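Local coordinates for endoglucanase, glycoside hydrolase family 5 protein (Cytophaga hutchinsonii, PDB 5IHS) that probably hydrolyses internal beta-1,4-glucosidic bonds of cellulose as an endoglucanase with a TIM-barrel fold, at residues 35-40 with 188-193; 84-89 with 104-109; 118-123 with 151-156. All blocks are in the same frame, centred on the assembly; numbering follows the deposited sequence.

Interaction 1 (35-40 with 188-193)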
loop_
_atom_site.group_PDB
_atom_site.type_symbol
_atom_site.label_atom_id
_atom_site.label_comp_id
_atom_site.label_asym_id
_atom_site.label_seq_id
_atom_site.Cartn_x
_atom_site.Cartn_y
_atom_site.Cartn_z
ATOM N N LEU A 35 0.737 8.068 13.073
ATOM C CA LEU A 35 2.002 7.616 12.516
ATOM C C LEU A 35 2.807 8.792 11.978
ATOM O O LEU A 35 2.264 9.797 11.511
ATOM C CB LEU A 35 1.755 6.622 11.381
ATOM C CG LEU A 35 0.916 5.408 11.773
ATOM C CD1 LEU A 35 0.703 4.531 10.539
ATOM C CD2 LEU A 35 1.535 4.598 12.897
ATOM N N SER A 36 4.126 8.638 12.020
ATOM C CA SER A 36 5.034 9.639 11.484
ATOM C C SER A 36 6.309 8.929 11.039
ATOM O O SER A 36 6.438 7.709 11.164
ATOM C CB SER A 36 5.294 10.747 12.505
ATOM O OG SER A 36 5.837 10.186 13.664
ATOM N N VAL A 37 7.249 9.698 10.506
ATOM C CA VAL A 37 8.492 9.156 9.971
ATOM C C VAL A 37 9.652 9.755 10.746
ATOM O O VAL A 37 9.709 10.974 10.926
ATOM C CB VAL A 37 8.633 9.446 8.465
ATOM C CG1 VAL A 37 9.942 8.881 7.920
ATOM C CG2 VAL A 37 7.434 8.882 7.694
ATOM N N LYS A 38 10.575 8.898 11.181
ATOM C CA LYS A 38 11.831 9.308 11.805
ATOM C C LYS A 38 12.954 8.538 11.119
ATOM O O LYS A 38 13.064 7.316 11.291
ATOM C CB LYS A 38 11.803 8.998 13.300
ATOM C CG LYS A 38 13.111 9.223 14.045
ATOM C CD LYS A 38 13.552 10.675 14.004
ATOM C CE LYS A 38 14.720 10.930 14.950
ATOM N NZ LYS A 38 14.266 10.937 16.366
ATOM N N GLY A 39 13.777 9.239 10.335
ATOM C CA GLY A 39 14.860 8.573 9.627
ATOM C C GLY A 39 14.341 7.472 8.723
ATOM O O GLY A 39 13.479 7.692 7.863
ATOM N N ASN A 40 14.871 6.263 8.914
ATOM C CA ASN A 40 14.493 5.108 8.104
ATOM C C ASN A 40 13.201 4.447 8.574
ATOM O O ASN A 40 12.836 3.406 8.014
ATOM C CB ASN A 40 15.574 4.007 8.155
ATOM C CG ASN A 40 16.916 4.418 7.577
ATOM O OD1 ASN A 40 17.953 4.117 8.179
ATOM N ND2 ASN A 40 16.922 5.049 6.419
ATOM N N THR A 188 -0.157 15.869 9.361
ATOM C CA THR A 188 0.893 14.907 9.705
ATOM C C THR A 188 0.746 13.484 9.189
ATOM O O THR A 188 1.724 12.736 9.290
ATOM C CB THR A 188 1.104 14.819 11.225
ATOM O OG1 THR A 188 -0.069 14.286 11.846
ATOM C CG2 THR A 188 1.437 16.184 11.811
ATOM N N ASN A 189 -0.400 13.062 8.655
ATOM C CA ASN A 189 -0.472 11.666 8.235
ATOM C C ASN A 189 0.538 11.392 7.119
ATOM O O ASN A 189 0.902 12.274 6.334
ATOM C CB ASN A 189 -1.886 11.291 7.810
ATOM C CG ASN A 189 -2.820 11.097 8.999
ATOM O OD1 ASN A 189 -2.398 10.672 10.094
ATOM N ND2 ASN A 189 -4.095 11.394 8.795
ATOM N N ILE A 190 1.002 10.146 7.064
ATOM C CA ILE A 190 2.066 9.768 6.149
ATOM C C ILE A 190 1.601 9.840 4.701
ATOM O O ILE A 190 0.481 9.437 4.357
ATOM C CB ILE A 190 2.583 8.370 6.525
ATOM C CG1 ILE A 190 3.310 8.432 7.878
ATOM C CG2 ILE A 190 3.509 7.809 5.431
ATOM C CD1 ILE A 190 3.779 7.117 8.410
ATOM N N ILE A 191 2.498 10.320 3.842
ATOM C CA ILE A 191 2.318 10.322 2.400
ATOM C C ILE A 191 3.459 9.515 1.790
ATOM O O ILE A 191 4.633 9.788 2.073
ATOM C CB ILE A 191 2.294 11.757 1.841
ATOM C CG1 ILE A 191 1.192 12.590 2.509
ATOM C CG2 ILE A 191 2.128 11.724 0.338
ATOM C CD1 ILE A 191 1.304 14.084 2.225
ATOM N N VAL A 192 3.106 8.529 0.959
ATOM C CA VAL A 192 4.063 7.623 0.326
ATOM C C VAL A 192 4.122 7.972 -1.155
ATOM O O VAL A 192 3.078 8.072 -1.813
ATOM C CB VAL A 192 3.669 6.145 0.507
ATOM C CG1 VAL A 192 4.772 5.240 -0.016
ATOM C CG2 VAL A 192 3.317 5.817 1.969
ATOM N N VAL A 193 5.338 8.132 -1.684
ATOM C CA VAL A 193 5.568 8.610 -3.043
ATOM C C VAL A 193 6.269 7.540 -3.878
ATOM O O VAL A 193 7.350 7.059 -3.509
ATOM C CB VAL A 193 6.396 9.908 -3.040
ATOM C CG1 VAL A 193 6.600 10.406 -4.472
ATOM C CG2 VAL A 193 5.746 10.977 -2.168
HETATM O O HOH W 1 -1.363 8.336 11.124
HETATM O O HOH W 2 0.120 11.493 11.957
#
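No direct hydrogen bond joins 35-40 to 188-193. One half of the contact is apolar and close. The other half is bridged by water.

The close half centres on the CD1 methyl of I190. CG1 stands anti to the carbonyl carbon (chi1 -68°), and chi2 is also anti, so the arm is extended and its tip meets the strand. CD1 of I190 touches CB of L35 at 3.6 Å, next to the backbone. The same methyl lies 3.9 Å from O of S36. It also reaches CG2 of V37 at 4.1 Å, where the two side chains cross at about a right angle. M216 of the neighbouring barrel strand packs on both V37 and I190. An alanine in place of I190 would lose CG1, CG2 and CD1 and the contacts CD1 makes, so strand 35-38 would probably sit less firmly.

The looser half runs past T188 and N189. O of L35 and O of T188 are 3.7 Å apart, and both are acceptors. One water donates to O of L35 (2.8 Å) and to OD1 of N189, and accepts from OG1 of T188. A second water accepts from N of L35 at 2.9 Å and donates to OD1 of N189 at 2.8 Å. OD1 of N189 is thus gripped by two waters. Its ND2 is held by D186 and I150, which should fix the amide's rotation. N214 adds a protein bridge: its amide bonds to N of V37 and to O of T188.

Strands 35-38 and 41-44 form a beta hairpin. Here it sits against the chain leading into strand 191-193, at the N-terminal end of the barrel strands. A hairpin closing the bottom of the barrel is a familiar feature of family 5 glycoside hydrolases.

Interaction 2 (84-89 with 104-109); sequences VRAAMG and MKVMEV
Strand 84-89 and helix segment 104-109 run almost exactly antiparallel, at 175°, with axes 8.7 Å apart and A86 nearest V106 in the backbone. No hydrogen bond crosses the interface. It is held by the side chains of five buried apolar residues.

On the helix, V106 and V109 point toward the strand, one turn apart. On the strand, V84 and A86 face them. The small methyl of A86 sits between the two helix valines, with its CB 4.3 Å from CG1 of V106 and 4.2 Å from CG1 of V109. CG1 of V109 also meets CG1 of V84 at 4.1 Å, methyl to methyl, and these two side chains cross obliquely. V84 holds CG1 in the crowded position between N and the carbonyl carbon (chi1 59°), which puts it against CG1 of V109.

The tightest fit is at M88. Its CB lies 3.5 Å from CG2 of V106, and CG and SD follow at 3.7 and 3.8 Å. The thioether chain therefore passes across this one methyl, at about a right angle to the valine. M88 is extended through chi2 and bends only at chi3 (66°). F139 of helix 133-147 also packs on it.

R85 and A87 point away from the helix, into the barrel. There R85 NH1 meets E248 in a salt bridge and S56 in a hydrogen bond. The contact is the strand-helix half of the beta-alpha-beta crossover made by 83-89, 99-116 and 119-125, the repeating unit of a TIM barrel.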
loop_
_atom_site.group_PDB
_atom_site.type_symbol
_atom_site.label_atom_id
_atom_site.label_comp_id
_atom_site.label_asym_id
_atom_site.label_seq_id
_atom_site.Cartn_x
_atom_site.Cartn_y
_atom_site.Cartn_z
ATOM N N VAL A 84 -4.977 -2.087 5.154
ATOM C CA VAL A 84 -5.573 -2.483 3.881
ATOM C C VAL A 84 -5.337 -1.346 2.897
ATOM O O VAL A 84 -5.362 -0.169 3.276
ATOM C CB VAL A 84 -7.084 -2.814 4.030
ATOM C CG1 VAL A 84 -7.886 -1.631 4.568
ATOM C CG2 VAL A 84 -7.684 -3.307 2.720
ATOM N N ARG A 85 -5.123 -1.692 1.628
ATOM C CA ARG A 85 -4.842 -0.719 0.572
ATOM C C ARG A 85 -5.969 -0.699 -0.450
ATOM O O ARG A 85 -6.329 -1.736 -1.016
ATOM C CB ARG A 85 -3.503 -1.040 -0.086
ATOM C CG ARG A 85 -3.112 -0.212 -1.306
ATOM C CD ARG A 85 -1.719 -0.606 -1.693
ATOM N NE ARG A 85 -1.057 0.120 -2.772
ATOM C CZ ARG A 85 -0.753 -0.373 -3.975
ATOM N NH1 ARG A 85 -1.235 -1.532 -4.414
ATOM N NH2 ARG A 85 0.048 0.334 -4.755
ATOM N N ALA A 86 -6.520 0.492 -0.678
ATOM C CA ALA A 86 -7.565 0.734 -1.669
ATOM C C ALA A 86 -6.879 1.245 -2.934
ATOM O O ALA A 86 -6.377 2.370 -2.954
ATOM C CB ALA A 86 -8.569 1.753 -1.136
ATOM N N ALA A 87 -6.849 0.409 -3.977
ATOM C CA ALA A 87 -6.107 0.676 -5.214
ATOM C C ALA A 87 -7.064 1.293 -6.230
ATOM O O ALA A 87 -7.643 0.600 -7.072
ATOM C CB ALA A 87 -5.475 -0.611 -5.739
ATOM N N MET A 88 -7.214 2.614 -6.166
ATOM C CA MET A 88 -8.174 3.307 -7.014
ATOM C C MET A 88 -7.597 3.478 -8.417
ATOM O O MET A 88 -6.647 4.240 -8.629
ATOM C CB MET A 88 -8.525 4.671 -6.433
ATOM C CG MET A 88 -9.707 5.281 -7.169
ATOM S SD MET A 88 -10.158 6.954 -6.702
ATOM C CE MET A 88 -8.708 7.841 -7.261
ATOM N N GLY A 89 -8.176 2.779 -9.390
ATOM C CA GLY A 89 -7.736 2.955 -10.763
ATOM C C GLY A 89 -8.012 4.370 -11.240
ATOM O O GLY A 89 -9.029 4.971 -10.902
ATOM N N MET A 104 -16.227 6.609 -4.385
ATOM C CA MET A 104 -17.136 5.952 -3.452
ATOM C C MET A 104 -16.549 4.641 -2.940
ATOM O O MET A 104 -16.633 4.340 -1.742
ATOM C CB MET A 104 -18.483 5.698 -4.141
ATOM C CG MET A 104 -19.496 4.951 -3.288
ATOM S SD MET A 104 -20.881 4.277 -4.227
ATOM C CE MET A 104 -20.049 2.978 -5.159
ATOM N N LYS A 105 -15.972 3.834 -3.842
ATOM C CA LYS A 105 -15.385 2.556 -3.445
ATOM C C LYS A 105 -14.244 2.767 -2.463
ATOM O O LYS A 105 -14.110 2.024 -1.480
ATOM C CB LYS A 105 -14.871 1.807 -4.675
ATOM C CG LYS A 105 -15.937 1.356 -5.635
ATOM C CD LYS A 105 -15.309 0.874 -6.933
ATOM C CE LYS A 105 -16.345 0.517 -7.967
ATOM N NZ LYS A 105 -15.708 0.294 -9.274
ATOM N N VAL A 106 -13.382 3.750 -2.737
ATOM C CA VAL A 106 -12.296 4.069 -1.813
ATOM C C VAL A 106 -12.854 4.448 -0.448
ATOM O O VAL A 106 -12.388 3.957 0.588
ATOM C CB VAL A 106 -11.414 5.191 -2.388
ATOM C CG1 VAL A 106 -10.412 5.686 -1.352
ATOM C CG2 VAL A 106 -10.705 4.736 -3.641
ATOM N N MET A 107 -13.842 5.343 -0.429
ATOM C CA MET A 107 -14.378 5.811 0.841
ATOM C C MET A 107 -15.054 4.692 1.619
ATOM O O MET A 107 -15.010 4.685 2.852
ATOM C CB MET A 107 -15.333 6.979 0.618
ATOM C CG MET A 107 -14.616 8.235 0.150
ATOM S SD MET A 107 -15.634 9.704 0.117
ATOM C CE MET A 107 -16.855 9.230 -1.094
ATOM N N GLU A 108 -15.679 3.738 0.934
ATOM C CA GLU A 108 -16.271 2.621 1.654
ATOM C C GLU A 108 -15.198 1.832 2.394
ATOM O O GLU A 108 -15.391 1.435 3.549
ATOM C CB GLU A 108 -17.054 1.741 0.689
ATOM C CG GLU A 108 -17.837 0.628 1.376
ATOM C CD GLU A 108 -18.994 1.127 2.279
ATOM O OE1 GLU A 108 -19.313 2.332 2.249
ATOM O OE2 GLU A 108 -19.581 0.302 3.027
ATOM N N VAL A 109 -14.047 1.612 1.755
ATOM C CA VAL A 109 -12.957 0.892 2.401
ATOM C C VAL A 109 -12.346 1.718 3.528
ATOM O O VAL A 109 -12.072 1.196 4.612
ATOM C CB VAL A 109 -11.928 0.445 1.347
ATOM C CG1 VAL A 109 -10.672 -0.116 1.999
ATOM C CG2 VAL A 109 -12.576 -0.592 0.418
#

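Interaction 3 (118-123 with 151-156)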
loop_
_atom_site.group_PDB
_atom_site.type_symbol
_atom_site.label_atom_id
_atom_site.label_comp_id
_atom_site.label_asym_id
_atom_site.label_seq_id
_atom_site.Cartn_x
_atom_site.Cartn_y
_atom_site.Cartn_z
ATOM N N ILE A 118 -8.207 -0.311 11.875
ATOM C CA ILE A 118 -6.951 -0.623 11.199
ATOM C C ILE A 118 -6.571 0.547 10.293
ATOM O O ILE A 118 -7.373 1.441 10.015
ATOM C CB ILE A 118 -6.972 -1.974 10.451
ATOM C CG1 ILE A 118 -7.940 -1.975 9.266
ATOM C CG2 ILE A 118 -7.295 -3.105 11.429
ATOM C CD1 ILE A 118 -7.784 -3.175 8.349
ATOM N N TYR A 119 -5.324 0.534 9.833
ATOM C CA TYR A 119 -4.833 1.579 8.945
ATOM C C TYR A 119 -5.298 1.309 7.513
ATOM O O TYR A 119 -5.632 0.175 7.144
ATOM C CB TYR A 119 -3.303 1.701 9.042
ATOM C CG TYR A 119 -2.857 2.164 10.423
ATOM C CD1 TYR A 119 -2.834 3.518 10.742
ATOM C CD2 TYR A 119 -2.506 1.257 11.414
ATOM C CE1 TYR A 119 -2.474 3.949 12.006
ATOM C CE2 TYR A 119 -2.139 1.675 12.675
ATOM C CZ TYR A 119 -2.132 3.013 12.976
ATOM O OH TYR A 119 -1.785 3.380 14.265
ATOM N N VAL A 120 -5.319 2.363 6.697
ATOM C CA VAL A 120 -5.797 2.254 5.324
ATOM C C VAL A 120 -4.953 3.146 4.426
ATOM O O VAL A 120 -4.715 4.317 4.754
ATOM C CB VAL A 120 -7.304 2.572 5.198
ATOM C CG1 VAL A 120 -7.643 3.951 5.735
ATOM C CG2 VAL A 120 -7.774 2.415 3.752
ATOM N N ILE A 121 -4.511 2.586 3.301
ATOM C CA ILE A 121 -3.775 3.322 2.280
ATOM C C ILE A 121 -4.740 3.719 1.172
ATOM O O ILE A 121 -5.393 2.859 0.573
ATOM C CB ILE A 121 -2.632 2.481 1.702
ATOM C CG1 ILE A 121 -1.633 2.074 2.784
ATOM C CG2 ILE A 121 -1.930 3.248 0.588
ATOM C CD1 ILE A 121 -0.705 0.963 2.360
ATOM N N ILE A 122 -4.794 5.021 0.897
ATOM C CA ILE A 122 -5.544 5.567 -0.227
ATOM C C ILE A 122 -4.556 5.660 -1.386
ATOM O O ILE A 122 -3.722 6.564 -1.415
ATOM C CB ILE A 122 -6.145 6.935 0.109
ATOM C CG1 ILE A 122 -7.130 6.833 1.277
ATOM C CG2 ILE A 122 -6.817 7.548 -1.125
ATOM C CD1 ILE A 122 -7.607 8.168 1.786
ATOM N N ASP A 123 -4.635 4.708 -2.332
ATOM C CA ASP A 123 -3.676 4.564 -3.429
ATOM C C ASP A 123 -4.253 5.089 -4.742
ATOM O O ASP A 123 -5.240 4.556 -5.272
ATOM C CB ASP A 123 -3.278 3.090 -3.536
ATOM C CG ASP A 123 -2.678 2.681 -4.877
ATOM O OD1 ASP A 123 -1.968 3.473 -5.527
ATOM O OD2 ASP A 123 -2.928 1.482 -5.241
ATOM N N PRO A 151 -6.314 9.169 12.386
ATOM C CA PRO A 151 -4.972 8.555 12.370
ATOM C C PRO A 151 -4.841 7.354 11.454
ATOM O O PRO A 151 -3.711 6.935 11.157
ATOM C CB PRO A 151 -4.751 8.157 13.833
ATOM C CG PRO A 151 -6.154 7.962 14.374
ATOM C CD PRO A 151 -6.974 9.027 13.703
ATOM N N ASN A 152 -5.949 6.784 10.996
ATOM C CA ASN A 152 -5.884 5.570 10.184
ATOM C C ASN A 152 -5.297 5.807 8.796
ATOM O O ASN A 152 -4.906 4.837 8.142
ATOM C CB ASN A 152 -7.299 5.022 9.975
ATOM C CG ASN A 152 -8.068 4.862 11.263
ATOM O OD1 ASN A 152 -8.325 5.843 11.971
ATOM N ND2 ASN A 152 -8.502 3.630 11.551
ATOM N N ILE A 153 -5.288 7.048 8.316
ATOM C CA ILE A 153 -5.086 7.345 6.897
ATOM C C ILE A 153 -3.605 7.398 6.544
ATOM O O ILE A 153 -2.827 8.107 7.189
ATOM C CB ILE A 153 -5.730 8.694 6.540
ATOM C CG1 ILE A 153 -7.177 8.816 7.054
ATOM C CG2 ILE A 153 -5.584 8.971 5.039
ATOM C CD1 ILE A 153 -8.121 7.833 6.458
ATOM N N ILE A 154 -3.252 6.723 5.449
ATOM C CA ILE A 154 -1.968 6.835 4.762
ATOM C C ILE A 154 -2.282 7.143 3.298
ATOM O O ILE A 154 -3.132 6.481 2.695
ATOM C CB ILE A 154 -1.177 5.511 4.872
ATOM C CG1 ILE A 154 -0.912 5.157 6.342
ATOM C CG2 ILE A 154 0.121 5.583 4.072
ATOM C CD1 ILE A 154 -0.511 3.709 6.551
ATOM N N TYR A 155 -1.635 8.165 2.735
ATOM C CA TYR A 155 -1.863 8.543 1.345
ATOM C C TYR A 155 -0.756 7.982 0.460
ATOM O O TYR A 155 0.417 8.031 0.830
ATOM C CB TYR A 155 -1.886 10.062 1.184
ATOM C CG TYR A 155 -2.883 10.770 2.063
ATOM C CD1 TYR A 155 -4.194 10.951 1.658
ATOM C CD2 TYR A 155 -2.511 11.273 3.296
ATOM C CE1 TYR A 155 -5.107 11.614 2.463
ATOM C CE2 TYR A 155 -3.415 11.942 4.108
ATOM C CZ TYR A 155 -4.708 12.110 3.687
ATOM O OH TYR A 155 -5.637 12.755 4.474
ATOM N N GLU A 156 -1.116 7.491 -0.729
ATOM C CA GLU A 156 -0.156 6.978 -1.709
ATOM C C GLU A 156 -0.474 7.667 -3.036
ATOM O O GLU A 156 -1.450 7.340 -3.715
ATOM C CB GLU A 156 -0.225 5.455 -1.776
ATOM C CG GLU A 156 0.682 4.863 -2.842
ATOM C CD GLU A 156 0.646 3.347 -2.907
ATOM O OE1 GLU A 156 -0.193 2.718 -2.223
ATOM O OE2 GLU A 156 1.491 2.778 -3.657
#
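Four backbone hydrogen bonds join 118-123 and 151-156 in parallel register. V120 N donates to N152 O, I154 N to V120 O, I122 N to I154 O, and E156 N to I122 O, at 2.8 to 2.9 Å. The bond from I122 N is nearly along the C=O axis of I154. That from E156 N comes from above the carbonyl plane of I122. At the entry, N152 ND2 donates to I118 O at 2.9 Å, again from above the carbonyl plane. The ring edge of Y119 lies against the carbonyl oxygens of P151 and N152, while its OH bonds to G33.

Apolar contacts lie on both faces. Toward helix 99-116, CG1 of V120 meets CD1 of I153 at 4.0 Å, side by side. CD1 of I122 reaches CG2 of I153 at 3.9 Å, and that same CG2 lies over one face of the Y155 ring, toward its rim. On the inner face, CG1 of I121 meets CB of I154 at 4.0 Å.

The charged pair is D123 and E156. Their carboxylates stack, planes 25° apart, with OD1 of D123 3.8 Å from OE1 of E156. E156 bonds to T247 and forms a salt bridge with R85. D123 bonds to H125; its ion pair with R85 is long and weak. Two buried acids this close probably rely partly on R85 to offset repulsion, and one could have a raised pKa.

How the interactions relate
All three interactions reach the same eight-stranded barrel. Interactions 2 and 3 have centres 10 Å apart and lie on neighbouring strands, 83-89 and 119-125: V84 O and I121 N are 2.9 Å apart. Inside the barrel, R85 NE forms a 2.8 Å salt bridge with E156 OE1. Interaction 1 lies about 11 Å from interaction 3, centre to centre. There V192 N is 2.7 Å from Y155 O, and L35 CD1 packs on Y119 CE1. Interactions 1 and 2 do not touch. In TIM-barrel enzymes the active site lies at the C-terminal strand ends. Strands 84-89, 119-123 and 153-156 run toward it, so the R85-E156 pair is probably nearer the site than interaction 1.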